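Local coordinates for ubiquitin-conjugating enzyme E2-21 kDa (PDB 5NL8), which acts as an E2 ubiquitin-conjugating enzyme, probably carrying ubiquitin as a cysteine thioester for transfer to other proteins and probably required for peroxisome biogenesis, at residues I28-L36 / Q136-V144; Y73-V84 / G118-W129. One frame throughout, in Å; residues are numbered along the deposited sequence.

Contact 1. Residues I28-L36 / Q136-V144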
loop_
_atom_site.group_PDB
_atom_site.type_symbol
_atom_site.label_atom_id
_atom_site.label_comp_id
_atom_site.label_asym_id
_atom_site.label_seq_id
_atom_site.Cartn_x
_atom_site.Cartn_y
_atom_site.Cartn_z
ATOM N N ILE A 28 2.929 -15.883 -3.867
ATOM C CA ILE A 28 2.630 -14.603 -3.223
ATOM C C ILE A 28 3.821 -13.632 -3.181
ATOM O O ILE A 28 3.631 -12.417 -3.124
ATOM C CB ILE A 28 2.112 -14.811 -1.773
ATOM C CG1 ILE A 28 1.341 -13.574 -1.301
ATOM C CG2 ILE A 28 3.260 -15.134 -0.814
ATOM C CD1 ILE A 28 0.727 -13.712 0.072
ATOM N N HIS A 29 5.041 -14.159 -3.237
ATOM C CA HIS A 29 6.232 -13.316 -3.148
ATOM C C HIS A 29 6.417 -12.420 -4.371
ATOM O O HIS A 29 7.096 -11.390 -4.297
ATOM C CB HIS A 29 7.481 -14.172 -2.943
ATOM C CG HIS A 29 7.596 -14.744 -1.569
ATOM N ND1 HIS A 29 6.807 -14.323 -0.518
ATOM C CD2 HIS A 29 8.411 -15.699 -1.067
ATOM C CE1 HIS A 29 7.129 -14.997 0.566
ATOM N NE2 HIS A 29 8.101 -15.841 0.263
ATOM N N ASP A 30 5.812 -12.805 -5.491
ATOM C CA ASP A 30 5.935 -12.000 -6.696
ATOM C C ASP A 30 4.707 -11.114 -6.900
ATOM O O ASP A 30 4.627 -10.368 -7.882
ATOM C CB ASP A 30 6.163 -12.888 -7.917
ATOM C CG ASP A 30 7.347 -13.826 -7.750
ATOM O OD1 ASP A 30 8.434 -13.340 -7.387
ATOM O OD2 ASP A 30 7.203 -15.044 -8.005
ATOM N N THR A 31 3.773 -11.172 -5.952
ATOM C CA THR A 31 2.607 -10.299 -5.973
ATOM C C THR A 31 2.928 -8.952 -5.332
ATOM O O THR A 31 2.284 -7.950 -5.631
ATOM C CB THR A 31 1.412 -10.923 -5.238
ATOM O OG1 THR A 31 1.672 -10.955 -3.830
ATOM C CG2 THR A 31 1.140 -12.335 -5.742
ATOM N N GLY A 32 3.915 -8.936 -4.441
ATOM C CA GLY A 32 4.355 -7.695 -3.828
ATOM C C GLY A 32 4.030 -7.569 -2.351
ATOM O O GLY A 32 4.464 -6.624 -1.690
ATOM N N ILE A 33 3.260 -8.517 -1.829
ATOM C CA ILE A 33 2.957 -8.544 -0.404
ATOM C C ILE A 33 4.194 -8.939 0.391
ATOM O O ILE A 33 4.777 -10.000 0.161
ATOM C CB ILE A 33 1.821 -9.526 -0.083
ATOM C CG1 ILE A 33 0.558 -9.149 -0.854
ATOM C CG2 ILE A 33 1.547 -9.554 1.412
ATOM C CD1 ILE A 33 -0.585 -10.114 -0.640
ATOM N N VAL A 34 4.594 -8.084 1.327
ATOM C CA VAL A 34 5.779 -8.346 2.130
ATOM C C VAL A 34 5.415 -8.707 3.568
ATOM O O VAL A 34 6.005 -9.617 4.148
ATOM C CB VAL A 34 6.735 -7.144 2.130
ATOM C CG1 VAL A 34 7.942 -7.415 3.022
ATOM C CG2 VAL A 34 7.181 -6.833 0.709
ATOM N N ASP A 35 4.441 -8.007 4.143
ATOM C CA ASP A 35 4.028 -8.329 5.511
ATOM C C ASP A 35 2.570 -7.958 5.781
ATOM O O ASP A 35 1.978 -7.159 5.053
ATOM C CB ASP A 35 4.947 -7.629 6.519
ATOM C CG ASP A 35 4.882 -8.252 7.907
ATOM O OD1 ASP A 35 4.347 -9.376 8.035
ATOM O OD2 ASP A 35 5.373 -7.622 8.868
ATOM N N LEU A 36 2.003 -8.553 6.830
ATOM C CA LEU A 36 0.625 -8.297 7.243
ATOM C C LEU A 36 0.398 -8.740 8.689
ATOM O O LEU A 36 0.766 -9.851 9.058
ATOM C CB LEU A 36 -0.357 -9.023 6.318
ATOM C CG LEU A 36 -1.840 -8.996 6.707
ATOM C CD1 LEU A 36 -2.428 -7.601 6.527
ATOM C CD2 LEU A 36 -2.633 -10.014 5.902
ATOM N N GLN A 136 -5.934 -10.583 0.886
ATOM C CA GLN A 136 -4.825 -10.792 -0.035
ATOM C C GLN A 136 -5.110 -10.154 -1.391
ATOM O O GLN A 136 -4.255 -9.468 -1.956
ATOM C CB GLN A 136 -4.541 -12.288 -0.202
ATOM C CG GLN A 136 -3.355 -12.586 -1.103
ATOM C CD GLN A 136 -3.132 -14.068 -1.302
ATOM O OE1 GLN A 136 -3.647 -14.889 -0.546
ATOM N NE2 GLN A 136 -2.365 -14.420 -2.328
ATOM N N SER A 137 -6.319 -10.362 -1.899
ATOM C CA SER A 137 -6.683 -9.835 -3.207
ATOM C C SER A 137 -6.725 -8.308 -3.183
ATOM O O SER A 137 -6.411 -7.660 -4.177
ATOM C CB SER A 137 -8.027 -10.406 -3.670
ATOM O OG SER A 137 -9.016 -10.302 -2.664
ATOM N N ALA A 138 -7.096 -7.734 -2.042
ATOM C CA ALA A 138 -7.104 -6.282 -1.901
ATOM C C ALA A 138 -5.679 -5.723 -1.943
ATOM O O ALA A 138 -5.397 -4.746 -2.658
ATOM C CB ALA A 138 -7.802 -5.877 -0.613
ATOM N N LEU A 139 -4.782 -6.351 -1.183
ATOM C CA LEU A 139 -3.375 -5.944 -1.204
ATOM C C LEU A 139 -2.803 -6.016 -2.625
ATOM O O LEU A 139 -2.199 -5.048 -3.129
ATOM C CB LEU A 139 -2.553 -6.812 -0.245
ATOM C CG LEU A 139 -2.890 -6.655 1.243
ATOM C CD1 LEU A 139 -2.074 -7.601 2.114
ATOM C CD2 LEU A 139 -2.689 -5.211 1.684
ATOM N N VAL A 140 -3.019 -7.160 -3.271
ATOM C CA VAL A 140 -2.590 -7.364 -4.650
ATOM C C VAL A 140 -3.154 -6.274 -5.562
ATOM O O VAL A 140 -2.448 -5.746 -6.420
ATOM C CB VAL A 140 -3.017 -8.756 -5.165
ATOM C CG1 VAL A 140 -2.808 -8.868 -6.666
ATOM C CG2 VAL A 140 -2.251 -9.849 -4.431
ATOM N N ALA A 141 -4.419 -5.920 -5.346
ATOM C CA ALA A 141 -5.076 -4.864 -6.110
ATOM C C ALA A 141 -4.362 -3.523 -5.959
ATOM O O ALA A 141 -4.253 -2.759 -6.919
ATOM C CB ALA A 141 -6.526 -4.731 -5.684
ATOM N N ILE A 142 -3.881 -3.230 -4.756
ATOM C CA ILE A 142 -3.167 -1.966 -4.546
ATOM C C ILE A 142 -1.783 -1.970 -5.206
ATOM O O ILE A 142 -1.358 -0.962 -5.806
ATOM C CB ILE A 142 -3.032 -1.653 -3.050
ATOM C CG1 ILE A 142 -4.349 -1.087 -2.532
ATOM C CG2 ILE A 142 -1.919 -0.651 -2.793
ATOM C CD1 ILE A 142 -4.737 -1.645 -1.212
ATOM N N VAL A 143 -1.088 -3.102 -5.108
ATOM C CA VAL A 143 0.186 -3.251 -5.810
ATOM C C VAL A 143 -0.017 -3.057 -7.319
ATOM O O VAL A 143 0.796 -2.421 -7.991
ATOM C CB VAL A 143 0.834 -4.625 -5.539
ATOM C CG1 VAL A 143 2.098 -4.793 -6.369
ATOM C CG2 VAL A 143 1.144 -4.781 -4.060
ATOM N N VAL A 144 -1.114 -3.597 -7.841
ATOM C CA VAL A 144 -1.491 -3.385 -9.234
ATOM C C VAL A 144 -1.705 -1.899 -9.509
ATOM O O VAL A 144 -1.220 -1.365 -10.508
ATOM C CB VAL A 144 -2.776 -4.157 -9.602
ATOM C CG1 VAL A 144 -3.304 -3.709 -10.966
ATOM C CG2 VAL A 144 -2.528 -5.662 -9.581
#

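Contact 2. Residues Y73-V84 / G118-W129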
loop_
_atom_site.group_PDB
_atom_site.type_symbol
_atom_site.label_atom_id
_atom_site.label_comp_id
_atom_site.label_asym_id
_atom_site.label_seq_id
_atom_site.Cartn_x
_atom_site.Cartn_y
_atom_site.Cartn_z
ATOM N N TYR A 73 -18.390 -6.671 6.712
ATOM C CA TYR A 73 -17.425 -7.400 5.894
ATOM C C TYR A 73 -17.837 -8.865 5.756
ATOM O O TYR A 73 -18.250 -9.481 6.736
ATOM C CB TYR A 73 -16.029 -7.286 6.513
ATOM C CG TYR A 73 -14.922 -7.912 5.700
ATOM C CD1 TYR A 73 -14.314 -7.212 4.667
ATOM C CD2 TYR A 73 -14.477 -9.199 5.972
ATOM C CE1 TYR A 73 -13.300 -7.779 3.921
ATOM C CE2 TYR A 73 -13.461 -9.776 5.230
ATOM C CZ TYR A 73 -12.876 -9.060 4.206
ATOM O OH TYR A 73 -11.865 -9.625 3.465
ATOM N N PRO A 74 -17.728 -9.432 4.541
ATOM C CA PRO A 74 -17.199 -8.838 3.309
ATOM C C PRO A 74 -18.256 -8.276 2.359
ATOM O O PRO A 74 -18.051 -8.330 1.145
ATOM C CB PRO A 74 -16.499 -10.023 2.653
ATOM C CG PRO A 74 -17.405 -11.167 2.987
ATOM C CD PRO A 74 -17.994 -10.869 4.359
ATOM N N LEU A 75 -19.361 -7.756 2.884
ATOM C CA LEU A 75 -20.380 -7.154 2.029
ATOM C C LEU A 75 -19.880 -5.830 1.471
ATOM O O LEU A 75 -20.300 -5.393 0.400
ATOM C CB LEU A 75 -21.691 -6.948 2.790
ATOM C CG LEU A 75 -22.732 -8.067 2.695
ATOM C CD1 LEU A 75 -22.139 -9.421 3.071
ATOM C CD2 LEU A 75 -23.939 -7.748 3.563
ATOM N N ASP A 76 -18.979 -5.195 2.212
ATOM C CA ASP A 76 -18.340 -3.966 1.767
ATOM C C ASP A 76 -16.824 -4.105 1.864
ATOM O O ASP A 76 -16.321 -4.836 2.715
ATOM C CB ASP A 76 -18.834 -2.773 2.589
ATOM C CG ASP A 76 -20.083 -2.147 2.005
ATOM O OD1 ASP A 76 -20.218 -2.139 0.763
ATOM O OD2 ASP A 76 -20.931 -1.664 2.784
ATOM N N PRO A 77 -16.093 -3.416 0.977
ATOM C CA PRO A 77 -14.631 -3.521 0.925
ATOM C C PRO A 77 -13.937 -2.812 2.084
ATOM O O PRO A 77 -14.527 -1.926 2.700
ATOM C CB PRO A 77 -14.285 -2.845 -0.405
ATOM C CG PRO A 77 -15.383 -1.864 -0.614
ATOM C CD PRO A 77 -16.618 -2.529 -0.078
ATOM N N PRO A 78 -12.692 -3.206 2.386
ATOM C CA PRO A 78 -11.897 -2.509 3.403
ATOM C C PRO A 78 -11.539 -1.100 2.955
ATOM O O PRO A 78 -11.420 -0.861 1.753
ATOM C CB PRO A 78 -10.633 -3.369 3.525
ATOM C CG PRO A 78 -10.978 -4.683 2.887
ATOM C CD PRO A 78 -11.982 -4.371 1.830
ATOM N N LYS A 79 -11.382 -0.182 3.902
ATOM C CA LYS A 79 -10.845 1.137 3.593
ATOM C C LYS A 79 -9.342 1.095 3.821
ATOM O O LYS A 79 -8.881 0.634 4.860
ATOM C CB LYS A 79 -11.499 2.223 4.451
ATOM C CG LYS A 79 -12.939 2.532 4.068
ATOM C CD LYS A 79 -13.518 3.640 4.935
ATOM C CE LYS A 79 -15.016 3.788 4.715
ATOM N NZ LYS A 79 -15.665 4.557 5.815
ATOM N N ILE A 80 -8.572 1.557 2.846
ATOM C CA ILE A 80 -7.128 1.392 2.914
ATOM C C ILE A 80 -6.407 2.706 2.654
ATOM O O ILE A 80 -6.812 3.484 1.789
ATOM C CB ILE A 80 -6.660 0.310 1.913
ATOM C CG1 ILE A 80 -7.361 -1.013 2.228
ATOM C CG2 ILE A 80 -5.152 0.146 1.951
ATOM C CD1 ILE A 80 -6.968 -2.168 1.346
ATOM N N LYS A 81 -5.351 2.964 3.421
ATOM C CA LYS A 81 -4.548 4.160 3.206
ATOM C C LYS A 81 -3.057 3.868 3.335
ATOM O O LYS A 81 -2.656 2.949 4.045
ATOM C CB LYS A 81 -4.946 5.267 4.192
ATOM C CG LYS A 81 -4.494 5.023 5.631
ATOM C CD LYS A 81 -4.767 6.231 6.523
ATOM C CE LYS A 81 -4.209 6.020 7.927
ATOM N NZ LYS A 81 -4.516 7.158 8.839
ATOM N N PHE A 82 -2.241 4.654 2.635
ATOM C CA PHE A 82 -0.795 4.619 2.826
ATOM C C PHE A 82 -0.406 5.350 4.107
ATOM O O PHE A 82 -1.018 6.357 4.470
ATOM C CB PHE A 82 -0.069 5.246 1.632
ATOM C CG PHE A 82 -0.019 4.363 0.423
ATOM C CD1 PHE A 82 -1.060 4.359 -0.493
ATOM C CD2 PHE A 82 1.067 3.534 0.201
ATOM C CE1 PHE A 82 -1.017 3.539 -1.609
ATOM C CE2 PHE A 82 1.114 2.709 -0.910
ATOM C CZ PHE A 82 0.071 2.713 -1.817
ATOM N N VAL A 83 0.614 4.841 4.788
ATOM C CA VAL A 83 1.158 5.509 5.965
ATOM C C VAL A 83 2.095 6.637 5.538
ATOM O O VAL A 83 3.183 6.394 5.019
ATOM C CB VAL A 83 1.917 4.530 6.877
ATOM C CG1 VAL A 83 2.565 5.276 8.036
ATOM C CG2 VAL A 83 0.980 3.438 7.388
ATOM N N VAL A 84 1.649 7.869 5.756
ATOM C CA VAL A 84 2.388 9.063 5.360
ATOM C C VAL A 84 2.741 9.909 6.587
ATOM O O VAL A 84 1.867 10.248 7.381
ATOM C CB VAL A 84 1.570 9.915 4.363
ATOM C CG1 VAL A 84 2.281 11.224 4.059
ATOM C CG2 VAL A 84 1.306 9.125 3.078
ATOM N N GLY A 118 -2.698 10.150 2.827
ATOM C CA GLY A 118 -2.357 8.826 2.343
ATOM C C GLY A 118 -3.560 8.041 1.854
ATOM O O GLY A 118 -3.425 6.902 1.400
ATOM N N GLU A 119 -4.736 8.651 1.940
ATOM C CA GLU A 119 -5.972 7.983 1.559
ATOM C C GLU A 119 -5.974 7.574 0.090
ATOM O O GLU A 119 -5.585 8.347 -0.791
ATOM C CB GLU A 119 -7.182 8.877 1.847
ATOM C CG GLU A 119 -8.517 8.243 1.474
ATOM C CD GLU A 119 -9.704 9.136 1.786
ATOM O OE1 GLU A 119 -9.486 10.287 2.220
ATOM O OE2 GLU A 119 -10.853 8.684 1.596
ATOM N N ILE A 120 -6.398 6.339 -0.157
ATOM C CA ILE A 120 -6.601 5.836 -1.508
ATOM C C ILE A 120 -8.063 6.034 -1.887
ATOM O O ILE A 120 -8.956 5.786 -1.073
ATOM C CB ILE A 120 -6.224 4.346 -1.620
ATOM C CG1 ILE A 120 -4.825 4.106 -1.050
ATOM C CG2 ILE A 120 -6.315 3.865 -3.065
ATOM C CD1 ILE A 120 -4.439 2.644 -0.984
ATOM N N CYS A 121 -8.305 6.489 -3.111
ATOM C CA CYS A 121 -9.661 6.768 -3.572
ATOM C C CYS A 121 -10.558 5.533 -3.465
ATOM O O CYS A 121 -10.193 4.444 -3.917
ATOM C CB CYS A 121 -9.637 7.286 -5.015
ATOM S SG CYS A 121 -11.151 8.129 -5.535
ATOM N N LEU A 122 -11.730 5.717 -2.861
ATOM C CA LEU A 122 -12.685 4.635 -2.627
ATOM C C LEU A 122 -13.158 3.973 -3.922
ATOM O O LEU A 122 -13.577 2.809 -3.919
ATOM C CB LEU A 122 -13.890 5.165 -1.843
ATOM C CG LEU A 122 -13.602 5.689 -0.433
ATOM C CD1 LEU A 122 -14.697 6.639 0.027
ATOM C CD2 LEU A 122 -13.446 4.536 0.547
ATOM N N ASP A 123 -13.088 4.723 -5.021
ATOM C CA ASP A 123 -13.484 4.231 -6.338
ATOM C C ASP A 123 -12.768 2.937 -6.701
ATOM O O ASP A 123 -13.390 1.991 -7.179
ATOM C CB ASP A 123 -13.202 5.283 -7.416
ATOM C CG ASP A 123 -14.148 6.465 -7.345
ATOM O OD1 ASP A 123 -14.767 6.674 -6.281
ATOM O OD2 ASP A 123 -14.264 7.192 -8.355
ATOM N N ILE A 124 -11.461 2.910 -6.463
ATOM C CA ILE A 124 -10.614 1.792 -6.874
ATOM C C ILE A 124 -11.160 0.451 -6.387
ATOM O O ILE A 124 -11.326 -0.480 -7.177
ATOM C CB ILE A 124 -9.159 1.968 -6.371
ATOM C CG1 ILE A 124 -8.405 2.985 -7.235
ATOM C CG2 ILE A 124 -8.410 0.643 -6.410
ATOM C CD1 ILE A 124 -8.695 4.430 -6.911
ATOM N N LEU A 125 -11.469 0.363 -5.098
ATOM C CA LEU A 125 -11.962 -0.888 -4.537
ATOM C C LEU A 125 -13.465 -1.062 -4.715
ATOM O O LEU A 125 -13.932 -2.180 -4.929
ATOM C CB LEU A 125 -11.598 -0.994 -3.055
ATOM C CG LEU A 125 -10.186 -1.520 -2.782
ATOM C CD1 LEU A 125 -10.002 -1.840 -1.309
ATOM C CD2 LEU A 125 -9.896 -2.741 -3.637
ATOM N N GLN A 126 -14.224 0.030 -4.632
ATOM C CA GLN A 126 -15.678 -0.071 -4.752
ATOM C C GLN A 126 -16.102 -0.649 -6.102
ATOM O O GLN A 126 -17.082 -1.389 -6.190
ATOM C CB GLN A 126 -16.339 1.292 -4.538
ATOM C CG GLN A 126 -17.023 1.445 -3.183
ATOM C CD GLN A 126 -18.039 0.348 -2.904
ATOM O OE1 GLN A 126 -18.088 -0.203 -1.804
ATOM N NE2 GLN A 126 -18.859 0.030 -3.899
ATOM N N GLN A 127 -15.350 -0.323 -7.149
ATOM C CA GLN A 127 -15.689 -0.780 -8.490
ATOM C C GLN A 127 -15.314 -2.242 -8.718
ATOM O O GLN A 127 -15.887 -2.907 -9.578
ATOM C CB GLN A 127 -15.007 0.098 -9.542
ATOM C CG GLN A 127 -15.417 1.561 -9.490
ATOM C CD GLN A 127 -16.920 1.748 -9.434
ATOM O OE1 GLN A 127 -17.460 2.237 -8.440
ATOM N NE2 GLN A 127 -17.605 1.363 -10.504
ATOM N N LYS A 128 -14.357 -2.745 -7.945
ATOM C CA LYS A 128 -13.868 -4.105 -8.149
ATOM C C LYS A 128 -14.416 -5.116 -7.139
ATOM O O LYS A 128 -14.642 -6.274 -7.483
ATOM C CB LYS A 128 -12.336 -4.130 -8.105
ATOM C CG LYS A 128 -11.660 -3.642 -9.379
ATOM C CD LYS A 128 -10.354 -4.387 -9.638
ATOM C CE LYS A 128 -10.615 -5.756 -10.262
ATOM N NZ LYS A 128 -9.365 -6.441 -10.702
ATOM N N TRP A 129 -14.635 -4.673 -5.904
ATOM C CA TRP A 129 -14.882 -5.587 -4.788
ATOM C C TRP A 129 -16.146 -6.442 -4.921
ATOM O O TRP A 129 -17.184 -5.987 -5.403
ATOM C CB TRP A 129 -14.943 -4.805 -3.472
ATOM C CG TRP A 129 -15.045 -5.688 -2.264
ATOM C CD1 TRP A 129 -16.188 -6.082 -1.629
ATOM C CD2 TRP A 129 -13.961 -6.297 -1.549
ATOM N NE1 TRP A 129 -15.883 -6.894 -0.565
ATOM C CE2 TRP A 129 -14.523 -7.043 -0.495
ATOM C CE3 TRP A 129 -12.571 -6.283 -1.702
ATOM C CZ2 TRP A 129 -13.743 -7.768 0.404
ATOM C CZ3 TRP A 129 -11.799 -7.001 -0.806
ATOM C CH2 TRP A 129 -12.386 -7.736 0.231
HETATM O O HOH W 1 -10.021 3.334 0.673
#

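Contact 1. Residues I28-L36 / Q136-V144
I33, on the edge strand that begins the four-stranded antiparallel sheet of the UBC fold, packs with the preceding turn against L139, V140, V143 and Q136 of helix 135-147. Strand 33-36 and helix 136-144 approach to 9.9 Å between axes, their directions 135° apart. I33 CG1 stands beside the backbone N (chi1 -58°) and the chain runs on extended, which carries CD1 to the helix, 3.7 Å from Q136 CG and 3.9 Å from L139 CB. Q136 in turn is stretched out, and its amide turns a face to I28, with NE2 3.9 Å from I28 CG1. Three residues on from I33, L36 points toward L139, and helix 6-21 covers L36 through Y14 and V17. In the turn before the strand, T31 lies across V140, T31 CB meeting V140 CG2 at 3.9 Å. The hydroxyl of T31 turns back into its own turn: OG1 donates to I28 O at a short 2.5 Å, and T31 N donates to the same oxygen. A glycine in its place lacks both CB and OG1, which would probably leave I28 O with one donor fewer and open a gap beside the V140 methyl. V143 CB and both its methyls lie against T31 O, CG1 nearest at 3.2 Å. A side chain at G32 would run into that same methyl, and the backbone there (phi 111°) itself calls for glycine; G32 also bonds through its backbone to R51 on the neighbouring strand. No hydrogen bond crosses between 28-36 and 136-144. Their contact thus rests on van der Waals fit, mostly of methyls and methylenes, with a carbonyl and an amide lying against apolar carbons, while the T31 hydroxyl settles its bonding locally.

Contact 2. Residues Y73-V84 / G118-W129
F82 N donates to G118 O at 2.8 Å, tying the outer strand 79-82 of the UBC-fold sheet to the segment that leads into the active-site cysteine. Around it K81 and E119 form a single antiparallel bridge, a non-hydrogen-bonded pair, and a weak bond from I120 N to I80 O (3.5 Å) closes its other side. Beyond the bridge water 1 joins the two backbones, accepting from I80 N and donating to I120 O. At G118 a CB would collide with F82 O, and the backbone angles by themselves call for glycine. I120 then points toward the strand, and its CD1 comes 3.6 Å from F82 CE1 while lying alongside I80. The next residue, C121, predicted to form the ubiquitin thioester, turns away from the strand; its backbone bonds to N112 of the HPN motif.

In helix 122-126 L125 CD1 lies against P78 O and I80 CD1; a few residues on, W129 meets the Y-P-x-x-P-P sequence of the E2 family. W129 CG is anti to the backbone N (chi1 -174°), which lays one face of the indole against two prolines: P77 CB sits 3.8 Å from the centroid of the five-membered ring and P78 CD 3.8 Å from that of the six-membered ring, both CH-pi contacts. NE1 also donates in the ring plane to P74 O at 3.1 Å, nearly straight at 172° and from above the carbonyl plane, a bond that probably helps fix the ring's rotation. P74 follows a cis peptide bond, and its CB covers one face of Y73, whose hydroxyl bonds to E13. Y73 and W129 meet rim to rim, planes 44° apart, with Y73 CE1 3.5 Å from W129 CZ2.

Contact 2 is nested along the chain within the loop that contact 1 closes; their centres are about 14 Å apart, both reach the central sheet, and the helix of contact 1 also packs on contact 2. While L139, V140 and V143 serve contact 1, I142 looks to contact 2: its CD1 lies 3.4 Å from I80 CD1, its CG1 is 4.0 Å from I120 CD1 and its CG2 is 4.0 Å from F82 CZ. One turn earlier in the helix, A138 CB approaches W129 CZ3 at 4.2 Å. The helix thus bears on the first strand with some residues and on the last strand with others. C121 belongs to contact 2, next to I120; contact 1 lies away from that site.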